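PDB 1WOQ: inorganic polyphosphate/ATP-glucomannokinase from Arthrobacter sp., which phosphorylates glucose and probably mannose, drawing the phosphoryl group from either inorganic polyphosphate or ATP. Local coordinates for residues G23-I28 / A250-A255; P44-Q47 / E52-A55; V80-I85 / K99-T104; A108-T111 / P117-V120; L169-I174 / D178-A183. One frame throughout, in Å; residues are numbered along the deposited sequence.

Interaction 1. Residues G23-I28 / A250-A255; sequences GIKGGI and AGIVGA. With PO4 (phosphate ion), chain E.
Ile252 of helix 250-262 lies against the bare backbone of Gly26 and Gly27 on strand 23-30, and this is the tight half of the contact. Its branches divide the work: CD1 rests 3.6 Å from Gly26 C, while CG2 settles 3.7 Å from Gly27 N. CG2 stands anti to the backbone N and CG1 beside it (chi1 -71°), which spreads the side chain over two successive residues of the strand. A methyl group on Gly27 would point at the helix and crowd Ile252 CG2, so the missing side chain lets the axes of the two short segments come within 8.0 Å, crossing at -54°. A branched, wholly apolar residue suits this buried spot, which also takes in Asp18 of the adjoining strand.

Lys25 forms the looser, partly exposed margin. Only its stem takes part in the packing, with CG 4.1 Å from Ile252 CD1 as the two side chains cross at about a right angle. Its first torsion (chi1 51°) sets CG between the backbone N and the carbonyl carbon; beyond that the chain runs straight out to a phosphate ion, probably from the crystallisation liquor. Lys25 NZ binds PO4 O4 at 2.9 Å and PO4 O1 weakly at 3.3 Å. The same ammonium is tied to Asn248 O, just before the helix, and Arg42 NE gives the anion a second basic partner. A glycine-rich strand pair holding an anion beside its turn is consistent with the phosphate-binding hairpin of the actin-like ATPase fold, to which ROK kinases belong.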
# COMPACT_ATOMS: atom_id res chain seq x y z
N GLY A 23 1.85 -9.03 8.41
CA GLY A 23 0.71 -8.73 9.26
C GLY A 23 -0.51 -8.21 8.54
O GLY A 23 -0.40 -7.60 7.48
N ILE A 24 -1.68 -8.49 9.11
CA ILE A 24 -2.95 -8.03 8.56
C ILE A 24 -3.49 -7.11 9.64
O ILE A 24 -3.85 -7.56 10.73
CB ILE A 24 -3.92 -9.19 8.32
CG1 ILE A 24 -3.39 -10.05 7.17
CG2 ILE A 24 -5.32 -8.66 8.02
CD1 ILE A 24 -4.27 -11.23 6.83
N LYS A 25 -3.50 -5.82 9.35
CA LYS A 25 -3.94 -4.84 10.32
C LYS A 25 -5.10 -4.00 9.84
O LYS A 25 -5.33 -3.85 8.64
CB LYS A 25 -2.77 -3.93 10.69
CG LYS A 25 -2.05 -3.36 9.48
CD LYS A 25 -0.82 -2.56 9.89
CE LYS A 25 -0.04 -2.11 8.67
NZ LYS A 25 1.19 -1.34 9.03
N GLY A 26 -5.83 -3.43 10.79
CA GLY A 26 -6.96 -2.61 10.43
C GLY A 26 -7.16 -1.49 11.42
O GLY A 26 -6.56 -1.48 12.50
N GLY A 27 -8.00 -0.53 11.04
CA GLY A 27 -8.27 0.59 11.91
C GLY A 27 -9.57 1.24 11.49
O GLY A 27 -10.04 1.04 10.37
N ILE A 28 -10.16 1.99 12.41
CA ILE A 28 -11.40 2.71 12.14
C ILE A 28 -10.91 4.08 11.70
O ILE A 28 -10.24 4.78 12.46
CB ILE A 28 -12.27 2.80 13.42
CG1 ILE A 28 -12.73 1.39 13.81
CG2 ILE A 28 -13.47 3.71 13.19
CD1 ILE A 28 -13.37 1.29 15.18
N ALA A 250 -0.86 4.04 6.31
CA ALA A 250 -1.15 4.47 4.94
C ALA A 250 -2.14 3.58 4.19
O ALA A 250 -3.06 4.08 3.54
CB ALA A 250 0.15 4.57 4.14
N GLY A 251 -1.95 2.27 4.27
CA GLY A 251 -2.85 1.35 3.59
C GLY A 251 -4.25 1.36 4.17
O GLY A 251 -5.24 1.37 3.44
N ILE A 252 -4.33 1.36 5.50
CA ILE A 252 -5.61 1.40 6.19
C ILE A 252 -6.41 2.64 5.79
O ILE A 252 -7.59 2.54 5.42
CB ILE A 252 -5.39 1.41 7.72
CG1 ILE A 252 -4.87 0.04 8.18
CG2 ILE A 252 -6.69 1.79 8.44
CD1 ILE A 252 -4.39 0.01 9.61
N VAL A 253 -5.77 3.79 5.86
CA VAL A 253 -6.43 5.04 5.51
C VAL A 253 -6.81 5.07 4.04
O VAL A 253 -7.93 5.42 3.69
CB VAL A 253 -5.54 6.25 5.85
CG1 VAL A 253 -6.19 7.55 5.37
CG2 VAL A 253 -5.31 6.31 7.35
N GLY A 254 -5.88 4.67 3.18
CA GLY A 254 -6.16 4.67 1.75
C GLY A 254 -7.32 3.76 1.37
O GLY A 254 -8.08 4.06 0.46
N ALA A 255 -7.45 2.64 2.07
CA ALA A 255 -8.54 1.70 1.79
C ALA A 255 -9.88 2.35 2.10
O ALA A 255 -10.86 2.15 1.38
CB ALA A 255 -8.37 0.43 2.61
P PO4 E . 2.91 -4.49 9.55
O1 PO4 E . 3.07 -3.47 10.76
O2 PO4 E . 3.97 -5.57 9.44
O3 PO4 E . 1.53 -5.12 9.87
O4 PO4 E . 2.83 -3.57 8.35

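Interaction 2. Residues P44-Q47 / E52-A55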
# COMPACT_ATOMS: atom_id res chain seq x y z
N PRO A 44 -1.40 -11.88 12.91
CA PRO A 44 -0.35 -12.36 12.00
C PRO A 44 -0.89 -12.80 10.65
O PRO A 44 -1.98 -13.36 10.56
CB PRO A 44 0.26 -13.53 12.77
CG PRO A 44 -0.02 -13.19 14.21
CD PRO A 44 -1.43 -12.68 14.14
N THR A 45 -0.12 -12.54 9.60
CA THR A 45 -0.53 -12.97 8.27
C THR A 45 -0.37 -14.48 8.29
O THR A 45 0.73 -15.00 8.53
CB THR A 45 0.37 -12.38 7.17
OG1 THR A 45 0.28 -10.95 7.19
CG2 THR A 45 -0.08 -12.88 5.80
N PRO A 46 -1.45 -15.22 8.04
CA PRO A 46 -1.36 -16.68 8.04
C PRO A 46 -0.37 -17.20 7.00
O PRO A 46 -0.14 -16.56 5.98
CB PRO A 46 -2.79 -17.12 7.76
CG PRO A 46 -3.32 -16.01 6.91
CD PRO A 46 -2.79 -14.78 7.61
N GLN A 47 0.22 -18.35 7.29
CA GLN A 47 1.18 -18.96 6.38
C GLN A 47 0.91 -20.45 6.22
O GLN A 47 0.92 -21.19 7.20
CB GLN A 47 2.61 -18.73 6.88
CG GLN A 47 3.01 -17.26 6.91
CD GLN A 47 2.99 -16.61 5.54
OE1 GLN A 47 3.07 -15.39 5.41
NE2 GLN A 47 2.89 -17.43 4.49
N GLU A 52 -8.51 -18.59 1.62
CA GLU A 52 -9.27 -19.06 2.77
C GLU A 52 -8.69 -18.61 4.12
O GLU A 52 -9.43 -18.11 4.97
CB GLU A 52 -9.37 -20.59 2.74
CG GLU A 52 -10.03 -21.20 3.96
CD GLU A 52 -10.37 -22.67 3.76
OE1 GLU A 52 -11.25 -22.96 2.92
OE2 GLU A 52 -9.76 -23.52 4.44
N SER A 53 -7.39 -18.77 4.31
CA SER A 53 -6.75 -18.39 5.57
C SER A 53 -6.76 -16.87 5.76
O SER A 53 -7.01 -16.38 6.86
CB SER A 53 -5.31 -18.90 5.63
OG SER A 53 -4.47 -18.24 4.69
N VAL A 54 -6.50 -16.14 4.69
CA VAL A 54 -6.50 -14.68 4.76
C VAL A 54 -7.90 -14.16 5.06
O VAL A 54 -8.07 -13.22 5.82
CB VAL A 54 -6.00 -14.07 3.43
CG1 VAL A 54 -6.21 -12.56 3.42
CG2 VAL A 54 -4.52 -14.39 3.25
N ALA A 55 -8.91 -14.78 4.46
CA ALA A 55 -10.29 -14.36 4.69
C ALA A 55 -10.63 -14.47 6.18
O ALA A 55 -11.28 -13.59 6.74
CB ALA A 55 -11.25 -15.21 3.87
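Pro46 and Ser53 mark where the backbones run nearest, their CA atoms 6.2 Å apart, as an extended piece of chain passes the first turn of helix 51-66. This is a strand-loop-helix connection of the actin-like fold: strand 35-44 ends, the chain turns back, and the new helix packs beside the peptide it has just left. Proline suits the extended leg because its ring fixes the backbone torsion and offers a compact apolar surface.

That ring supplies nearly all of the touching surface of its segment, using its CB-CG side. CB lies 3.7 Å from Ser53 CB, and CG meets Val54 CG2 at 4.2 Å, a looser apolar touch. Val54 places CG2 beside its own backbone N and CG1 anti to it (chi1 171°). It is the buried member of the group and also packs on Ile24 and Trp101, so the valine passes the contact inward to the sheet. Ser53 has a different task. As the third residue of the helix it turns its hydroxyl back toward the helix start, where OG is hydrogen-bonded to Thr50 N and to Pro48 O. The small, doubly held hydroxyl leaves room for the ring, and Pro46 CG sits 3.4 Å from Ser53 OG.

Interaction 3. Residues V80-I85 / K99-T104; sequences VTFPGI and KSWLNT. With BGC (beta-D-glucopyranose), chain C.
Phe82 drives the edge of its ring into the face of the Trp101 indole, an edge-to-face pair whose planes stand 56° apart, with 4.8 Å between the centroids of the phenyl ring and the six-membered indole ring. The leading atom, Phe82 CE1, hangs over the middle of the indole, 3.5 Å from Trp101 CD2. CZ follows alongside, 3.6 Å from Trp101 CG, so one C-H edge spans both fused rings. The phenylalanine reaches this place with CG anti to its backbone N (chi1 -175°), and Pro83 CD covers part of one of its faces. Phe82 ends strand 78-82 in the ROK domain; directly after it comes an inverse gamma turn centred on Pro83, which leads the backbone into the sugar pocket. There Gly84 N lies 3.2 Å from O3 of the bound glucose. On the other side, Trp101 closes a short 3-10 segment and opens a type II turn to Thr104, with Asn103 in the left-handed conformation that such a turn needs. Trp101 NE1 is hydrogen-bonded to Ala49 O, which is likely to help set the turn of the indole. A leucine in place of Trp101 would probably leave Phe82 without its broad partner face and Ala49 O without its donor. Val54 and Ile106 also press on the indole.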
# COMPACT_ATOMS: atom_id res chain seq x y z
N VAL A 80 -10.25 -2.81 1.84
CA VAL A 80 -9.15 -3.74 2.10
C VAL A 80 -8.08 -3.62 1.02
O VAL A 80 -8.41 -3.42 -0.15
CB VAL A 80 -9.68 -5.20 2.10
CG1 VAL A 80 -8.55 -6.16 2.43
CG2 VAL A 80 -10.83 -5.33 3.09
N THR A 81 -6.82 -3.73 1.41
CA THR A 81 -5.73 -3.65 0.44
C THR A 81 -5.21 -5.04 0.13
O THR A 81 -5.41 -5.98 0.90
CB THR A 81 -4.53 -2.82 0.94
OG1 THR A 81 -3.85 -3.56 1.97
CG2 THR A 81 -4.99 -1.47 1.49
N PHE A 82 -4.54 -5.17 -1.00
CA PHE A 82 -3.97 -6.45 -1.41
C PHE A 82 -2.76 -6.14 -2.27
O PHE A 82 -2.81 -5.27 -3.14
CB PHE A 82 -4.98 -7.26 -2.21
CG PHE A 82 -4.50 -8.63 -2.56
CD1 PHE A 82 -4.65 -9.68 -1.66
CD2 PHE A 82 -3.83 -8.86 -3.75
CE1 PHE A 82 -4.14 -10.94 -1.94
CE2 PHE A 82 -3.31 -10.12 -4.05
CZ PHE A 82 -3.47 -11.16 -3.14
N PRO A 83 -1.64 -6.86 -2.06
CA PRO A 83 -0.42 -6.64 -2.83
C PRO A 83 -0.42 -7.19 -4.25
O PRO A 83 0.39 -8.04 -4.59
CB PRO A 83 0.65 -7.29 -1.95
CG PRO A 83 -0.07 -8.49 -1.44
CD PRO A 83 -1.44 -7.93 -1.06
N GLY A 84 -1.33 -6.68 -5.08
CA GLY A 84 -1.38 -7.13 -6.46
C GLY A 84 -2.33 -6.28 -7.29
O GLY A 84 -3.00 -5.39 -6.77
N ILE A 85 -2.38 -6.55 -8.59
CA ILE A 85 -3.27 -5.83 -9.49
C ILE A 85 -4.71 -6.22 -9.15
O ILE A 85 -5.03 -7.41 -9.06
CB ILE A 85 -3.00 -6.20 -10.97
CG1 ILE A 85 -1.57 -5.79 -11.36
CG2 ILE A 85 -4.02 -5.53 -11.87
CD1 ILE A 85 -1.14 -6.33 -12.73
N LYS A 99 0.12 -18.21 -5.18
CA LYS A 99 -0.42 -18.09 -6.52
C LYS A 99 -1.89 -18.47 -6.66
O LYS A 99 -2.51 -18.19 -7.69
CB LYS A 99 0.44 -18.90 -7.49
CG LYS A 99 1.88 -18.40 -7.53
CD LYS A 99 1.94 -16.92 -7.90
CE LYS A 99 3.32 -16.32 -7.68
NZ LYS A 99 3.69 -16.28 -6.23
N SER A 100 -2.47 -19.08 -5.63
CA SER A 100 -3.88 -19.45 -5.68
C SER A 100 -4.73 -18.18 -5.68
O SER A 100 -5.93 -18.22 -5.94
CB SER A 100 -4.25 -20.32 -4.47
OG SER A 100 -4.07 -19.63 -3.25
N TRP A 101 -4.09 -17.05 -5.40
CA TRP A 101 -4.78 -15.77 -5.39
C TRP A 101 -5.13 -15.32 -6.80
O TRP A 101 -6.11 -14.61 -7.01
CB TRP A 101 -3.92 -14.70 -4.71
CG TRP A 101 -4.07 -14.68 -3.22
CD1 TRP A 101 -3.14 -15.06 -2.30
CD2 TRP A 101 -5.21 -14.24 -2.49
NE1 TRP A 101 -3.64 -14.89 -1.03
CE2 TRP A 101 -4.91 -14.39 -1.12
CE3 TRP A 101 -6.47 -13.74 -2.85
CZ2 TRP A 101 -5.82 -14.05 -0.11
CZ3 TRP A 101 -7.38 -13.41 -1.85
CH2 TRP A 101 -7.05 -13.56 -0.50
N LEU A 102 -4.32 -15.74 -7.77
CA LEU A 102 -4.55 -15.36 -9.15
C LEU A 102 -5.97 -15.70 -9.62
O LEU A 102 -6.45 -16.82 -9.42
CB LEU A 102 -3.53 -16.04 -10.07
CG LEU A 102 -2.08 -15.58 -9.89
CD1 LEU A 102 -1.18 -16.35 -10.84
CD2 LEU A 102 -1.97 -14.08 -10.14
N ASN A 103 -6.62 -14.71 -10.22
CA ASN A 103 -7.98 -14.85 -10.74
C ASN A 103 -9.04 -15.04 -9.65
O ASN A 103 -10.17 -15.44 -9.93
CB ASN A 103 -8.05 -16.01 -11.74
CG ASN A 103 -8.85 -15.65 -12.98
OD1 ASN A 103 -9.03 -16.48 -13.87
ND2 ASN A 103 -9.33 -14.41 -13.04
N THR A 104 -8.68 -14.75 -8.41
CA THR A 104 -9.61 -14.87 -7.30
C THR A 104 -10.43 -13.58 -7.16
O THR A 104 -9.87 -12.49 -7.15
CB THR A 104 -8.88 -15.13 -5.97
OG1 THR A 104 -8.32 -16.45 -5.98
CG2 THR A 104 -9.83 -14.99 -4.78
C2 BGC C . 3.32 -6.23 -6.05
C3 BGC C . 2.52 -4.93 -5.93
C4 BGC C . 2.58 -4.41 -4.48
C5 BGC C . 4.05 -4.29 -4.04
C6 BGC C . 4.21 -3.86 -2.59
C1 BGC C . 4.75 -5.99 -5.55
O1 BGC C . 5.49 -7.16 -5.61
O2 BGC C . 3.34 -6.66 -7.40
O3 BGC C . 1.17 -5.14 -6.31
O4 BGC C . 1.95 -3.14 -4.40
O5 BGC C . 4.71 -5.56 -4.19
O6 BGC C . 3.47 -4.70 -1.72

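Interaction 4. Residues A108-T111 / P117-V120; sequences ALLT and PVEV
Thr111 OG1 is gripped by two partners: it accepts a hydrogen bond from Val118 N, at 3.0 Å with an N-H...O angle of 141°, and is itself hydrogen-bonded to Asp107 O one turn back in its helix. The hydroxyl stands beside its own backbone N (chi1 -64°), a rotation that serves both partners and leaves the methyl, CG2, to rest 3.9 Å from Pro117 CA. Threonine fits this edge position because one branch supplies the polar link and the other the apolar cover. A valine at this site would probably leave Val118 N without its acceptor and break the tie between the helix and the start of the strand.

Below this bond the contact is apolar and buried. Leu110 points at the strand, its CB 3.6 Å from Val118 CG1, the two side chains crossing at a slant. Further out, Leu110 CD1 reaches Val120 CG2 at 4.1 Å, nearly at a right angle. Val118 spreads its branches, CG1 under the leucine side chain and CG2 3.8 Å from Leu110 O. Two valines two places apart on a strand turn to the same face of the sheet, and the leucine bridges them.

Helix 106-114 thus covers edge strand 118-122 in a beta-alpha-beta crossover from the parallel strand 78-82, whose Val80 also meets Leu110, while Ala55 of helix 51-66 packs against the same leucine.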
# COMPACT_ATOMS: atom_id res chain seq x y z
N ALA A 108 -15.69 -10.60 -3.70
CA ALA A 108 -16.74 -11.57 -3.41
C ALA A 108 -16.35 -12.43 -2.21
O ALA A 108 -17.16 -12.67 -1.32
CB ALA A 108 -16.99 -12.46 -4.63
N LEU A 109 -15.11 -12.90 -2.22
CA LEU A 109 -14.59 -13.74 -1.14
C LEU A 109 -14.76 -13.08 0.23
O LEU A 109 -15.29 -13.69 1.16
CB LEU A 109 -13.10 -14.01 -1.36
CG LEU A 109 -12.37 -14.75 -0.23
CD1 LEU A 109 -12.73 -16.23 -0.30
CD2 LEU A 109 -10.86 -14.57 -0.37
N LEU A 110 -14.31 -11.84 0.34
CA LEU A 110 -14.39 -11.13 1.61
C LEU A 110 -15.79 -10.65 1.97
O LEU A 110 -16.17 -10.64 3.14
CB LEU A 110 -13.39 -9.97 1.63
CG LEU A 110 -11.92 -10.40 1.49
CD1 LEU A 110 -11.01 -9.17 1.54
CD2 LEU A 110 -11.54 -11.37 2.61
N THR A 111 -16.57 -10.25 0.97
CA THR A 111 -17.93 -9.79 1.24
C THR A 111 -18.74 -10.95 1.82
O THR A 111 -19.50 -10.77 2.77
CB THR A 111 -18.62 -9.27 -0.04
OG1 THR A 111 -17.92 -8.12 -0.52
CG2 THR A 111 -20.07 -8.88 0.25
N PRO A 117 -20.46 -5.42 2.54
CA PRO A 117 -19.67 -5.12 1.34
C PRO A 117 -18.19 -4.85 1.61
O PRO A 117 -17.84 -4.14 2.55
CB PRO A 117 -20.39 -3.91 0.74
CG PRO A 117 -21.05 -3.27 1.94
CD PRO A 117 -21.55 -4.45 2.71
N VAL A 118 -17.34 -5.44 0.78
CA VAL A 118 -15.90 -5.27 0.91
C VAL A 118 -15.34 -4.95 -0.47
O VAL A 118 -15.65 -5.64 -1.45
CB VAL A 118 -15.21 -6.55 1.42
CG1 VAL A 118 -13.69 -6.36 1.42
CG2 VAL A 118 -15.70 -6.90 2.81
N GLU A 119 -14.54 -3.90 -0.54
CA GLU A 119 -13.93 -3.50 -1.80
C GLU A 119 -12.43 -3.41 -1.62
O GLU A 119 -11.93 -2.68 -0.77
CB GLU A 119 -14.50 -2.17 -2.26
CG GLU A 119 -15.94 -2.30 -2.72
CD GLU A 119 -16.53 -0.99 -3.18
OE1 GLU A 119 -15.85 -0.27 -3.94
OE2 GLU A 119 -17.68 -0.69 -2.79
N VAL A 120 -11.72 -4.18 -2.45
CA VAL A 120 -10.27 -4.25 -2.39
C VAL A 120 -9.59 -3.31 -3.37
O VAL A 120 -10.13 -2.99 -4.44
CB VAL A 120 -9.80 -5.71 -2.68
CG1 VAL A 120 -8.29 -5.80 -2.63
CG2 VAL A 120 -10.44 -6.66 -1.66

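Interaction 5. Residues L169-I174 / D178-A183. With BGC (beta-D-glucopyranose), chain C.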
# COMPACT_ATOMS: atom_id res chain seq x y z
N LEU A 169 5.24 -0.42 -10.99
CA LEU A 169 6.62 -0.01 -11.22
C LEU A 169 7.66 -0.81 -10.45
O LEU A 169 8.86 -0.70 -10.72
CB LEU A 169 6.77 1.48 -10.91
CG LEU A 169 6.57 2.47 -12.07
CD1 LEU A 169 5.61 1.93 -13.10
CD2 LEU A 169 6.09 3.80 -11.52
N GLY A 170 7.21 -1.61 -9.49
CA GLY A 170 8.14 -2.43 -8.74
C GLY A 170 8.59 -3.58 -9.62
O GLY A 170 9.53 -4.30 -9.29
N HIS A 171 7.93 -3.74 -10.76
CA HIS A 171 8.26 -4.81 -11.68
C HIS A 171 8.88 -4.35 -12.99
O HIS A 171 8.90 -5.09 -13.98
CB HIS A 171 7.04 -5.70 -11.91
CG HIS A 171 6.63 -6.44 -10.67
ND1 HIS A 171 7.47 -7.34 -10.04
CD2 HIS A 171 5.53 -6.34 -9.89
CE1 HIS A 171 6.90 -7.75 -8.92
NE2 HIS A 171 5.72 -7.16 -8.80
N LEU A 172 9.37 -3.12 -13.00
CA LEU A 172 10.07 -2.60 -14.15
C LEU A 172 11.33 -3.45 -14.16
O LEU A 172 11.78 -3.91 -13.10
CB LEU A 172 10.49 -1.15 -13.93
CG LEU A 172 9.46 -0.03 -13.99
CD1 LEU A 172 10.06 1.26 -13.43
CD2 LEU A 172 9.03 0.16 -15.44
N GLU A 173 11.90 -3.70 -15.33
CA GLU A 173 13.14 -4.45 -15.39
C GLU A 173 14.24 -3.41 -15.35
O GLU A 173 14.16 -2.39 -16.04
CB GLU A 173 13.23 -5.25 -16.68
CG GLU A 173 14.57 -5.94 -16.85
CD GLU A 173 14.70 -6.62 -18.19
OE1 GLU A 173 15.74 -6.41 -18.86
OE2 GLU A 173 13.77 -7.36 -18.57
N ILE A 174 15.26 -3.64 -14.53
CA ILE A 174 16.37 -2.71 -14.44
C ILE A 174 17.66 -3.49 -14.31
O ILE A 174 17.80 -4.33 -13.41
CB ILE A 174 16.21 -1.77 -13.22
CG1 ILE A 174 14.95 -0.91 -13.39
CG2 ILE A 174 17.43 -0.87 -13.10
CD1 ILE A 174 14.69 0.05 -12.26
N ASP A 178 14.16 -7.98 -12.36
CA ASP A 178 12.89 -7.40 -11.95
C ASP A 178 13.36 -6.45 -10.84
O ASP A 178 14.05 -6.88 -9.92
CB ASP A 178 11.98 -8.50 -11.41
CG ASP A 178 10.76 -7.96 -10.72
OD1 ASP A 178 10.88 -7.53 -9.55
OD2 ASP A 178 9.68 -7.96 -11.34
N ALA A 179 13.00 -5.18 -10.94
CA ALA A 179 13.44 -4.17 -9.98
C ALA A 179 13.39 -4.56 -8.50
O ALA A 179 14.38 -4.40 -7.79
CB ALA A 179 12.68 -2.87 -10.19
N GLU A 180 12.26 -5.06 -8.03
CA GLU A 180 12.15 -5.40 -6.62
C GLU A 180 12.97 -6.59 -6.17
O GLU A 180 13.24 -6.74 -4.98
CB GLU A 180 10.68 -5.61 -6.22
CG GLU A 180 9.99 -6.80 -6.85
CD GLU A 180 8.66 -7.10 -6.18
OE1 GLU A 180 7.91 -6.15 -5.90
OE2 GLU A 180 8.37 -8.30 -5.94
N THR A 181 13.39 -7.45 -7.10
CA THR A 181 14.18 -8.60 -6.71
C THR A 181 15.56 -8.14 -6.22
O THR A 181 16.25 -8.88 -5.52
CB THR A 181 14.34 -9.62 -7.86
OG1 THR A 181 15.09 -9.03 -8.94
CG2 THR A 181 12.98 -10.05 -8.37
N LYS A 182 15.93 -6.92 -6.57
CA LYS A 182 17.23 -6.38 -6.16
C LYS A 182 17.14 -5.16 -5.24
O LYS A 182 18.06 -4.92 -4.45
CB LYS A 182 18.05 -5.99 -7.40
CG LYS A 182 18.58 -7.17 -8.20
CD LYS A 182 19.62 -7.94 -7.40
CE LYS A 182 20.22 -9.08 -8.21
NZ LYS A 182 21.31 -9.77 -7.47
N ALA A 183 16.05 -4.41 -5.31
CA ALA A 183 15.92 -3.19 -4.52
C ALA A 183 14.84 -3.11 -3.44
O ALA A 183 14.63 -2.05 -2.86
CB ALA A 183 15.79 -1.99 -5.46
C2 BGC C . 3.32 -6.23 -6.05
C3 BGC C . 2.52 -4.93 -5.93
C4 BGC C . 2.58 -4.41 -4.48
C5 BGC C . 4.05 -4.29 -4.04
C6 BGC C . 4.21 -3.86 -2.59
C1 BGC C . 4.75 -5.99 -5.55
O1 BGC C . 5.49 -7.16 -5.61
O2 BGC C . 3.34 -6.66 -7.40
O3 BGC C . 1.17 -5.14 -6.31
O4 BGC C . 1.95 -3.14 -4.40
O5 BGC C . 4.71 -5.56 -4.19
O6 BGC C . 3.47 -4.70 -1.72
O HOH W 1 9.34 -7.81 -13.98
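His171 joins Asp178 on one side to the bound glucose on the other, and its side chain can be followed atom by atom. CB and CG both lie 3.5 Å from Asp178 OD2. In the ring, ND1 gives its hydrogen to that same oxygen at 2.6 Å and 164°; OD2 receives it with its syn lone pair and stands only 4° out of the ring plane, which fixes the imidazole's rotation. A water that donates to both His171 O and Asp178 OD2 adds a second tie. CE1 comes 3.3 Å from Glu180 CD, and CD2 lies close to glucose O2. At the far tip NE2 donates to glucose O2 at 2.8 Å and to O1 at 3.2 Å, so the ring's two nitrogens serve protein and sugar respectively. Histidine suits this place because it carries two nitrogens on one rigid ring.

Behind the ring the backbones are laced together. Ala179 N bonds to Leu172 O at 2.8 Å, nearly in line with the carbonyl, and Glu180 N to Gly170 O. Asp178 is the N-cap of helix 179-183, its OD1 taking a weak bond from Glu180 N, so a single aspartate both starts the helix and orients the histidine. The helix in turn presents Glu180, whose OE1 lies 2.6 Å from glucose O1 and is also held by Ile153 N.

Glu168, Gly170 and His171 belong to the Glu-X-Gly-His sequence of ROK sugar kinases; its glutamate and histidine, with Glu180 beside the anomeric hydroxyl, line one side of the hexose-binding site, to which Asn96 and Asp123 also contribute.

From the N terminus, strand 23-30 opens interaction 1, which closes only at helix 250-262; the other four contacts nest in that long loop, in series and without crossing. Interaction 2 closes the short turn into helix 51-66. Interaction 3 joins the end of strand 78-82 to the loop before helix 106-114 and touches interaction 2 through Val54 and Trp101. Interaction 4 seats that helix on strand 118-122, next to strand 78-82 in the sheet. Interaction 5 closes the hairpin of strands 173-174 and 177-178, about 25 Å from interaction 1 between centres; it and interaction 3 both touch the glucose, not each other. The C-terminal helix thus returns to the sheet where the chain began.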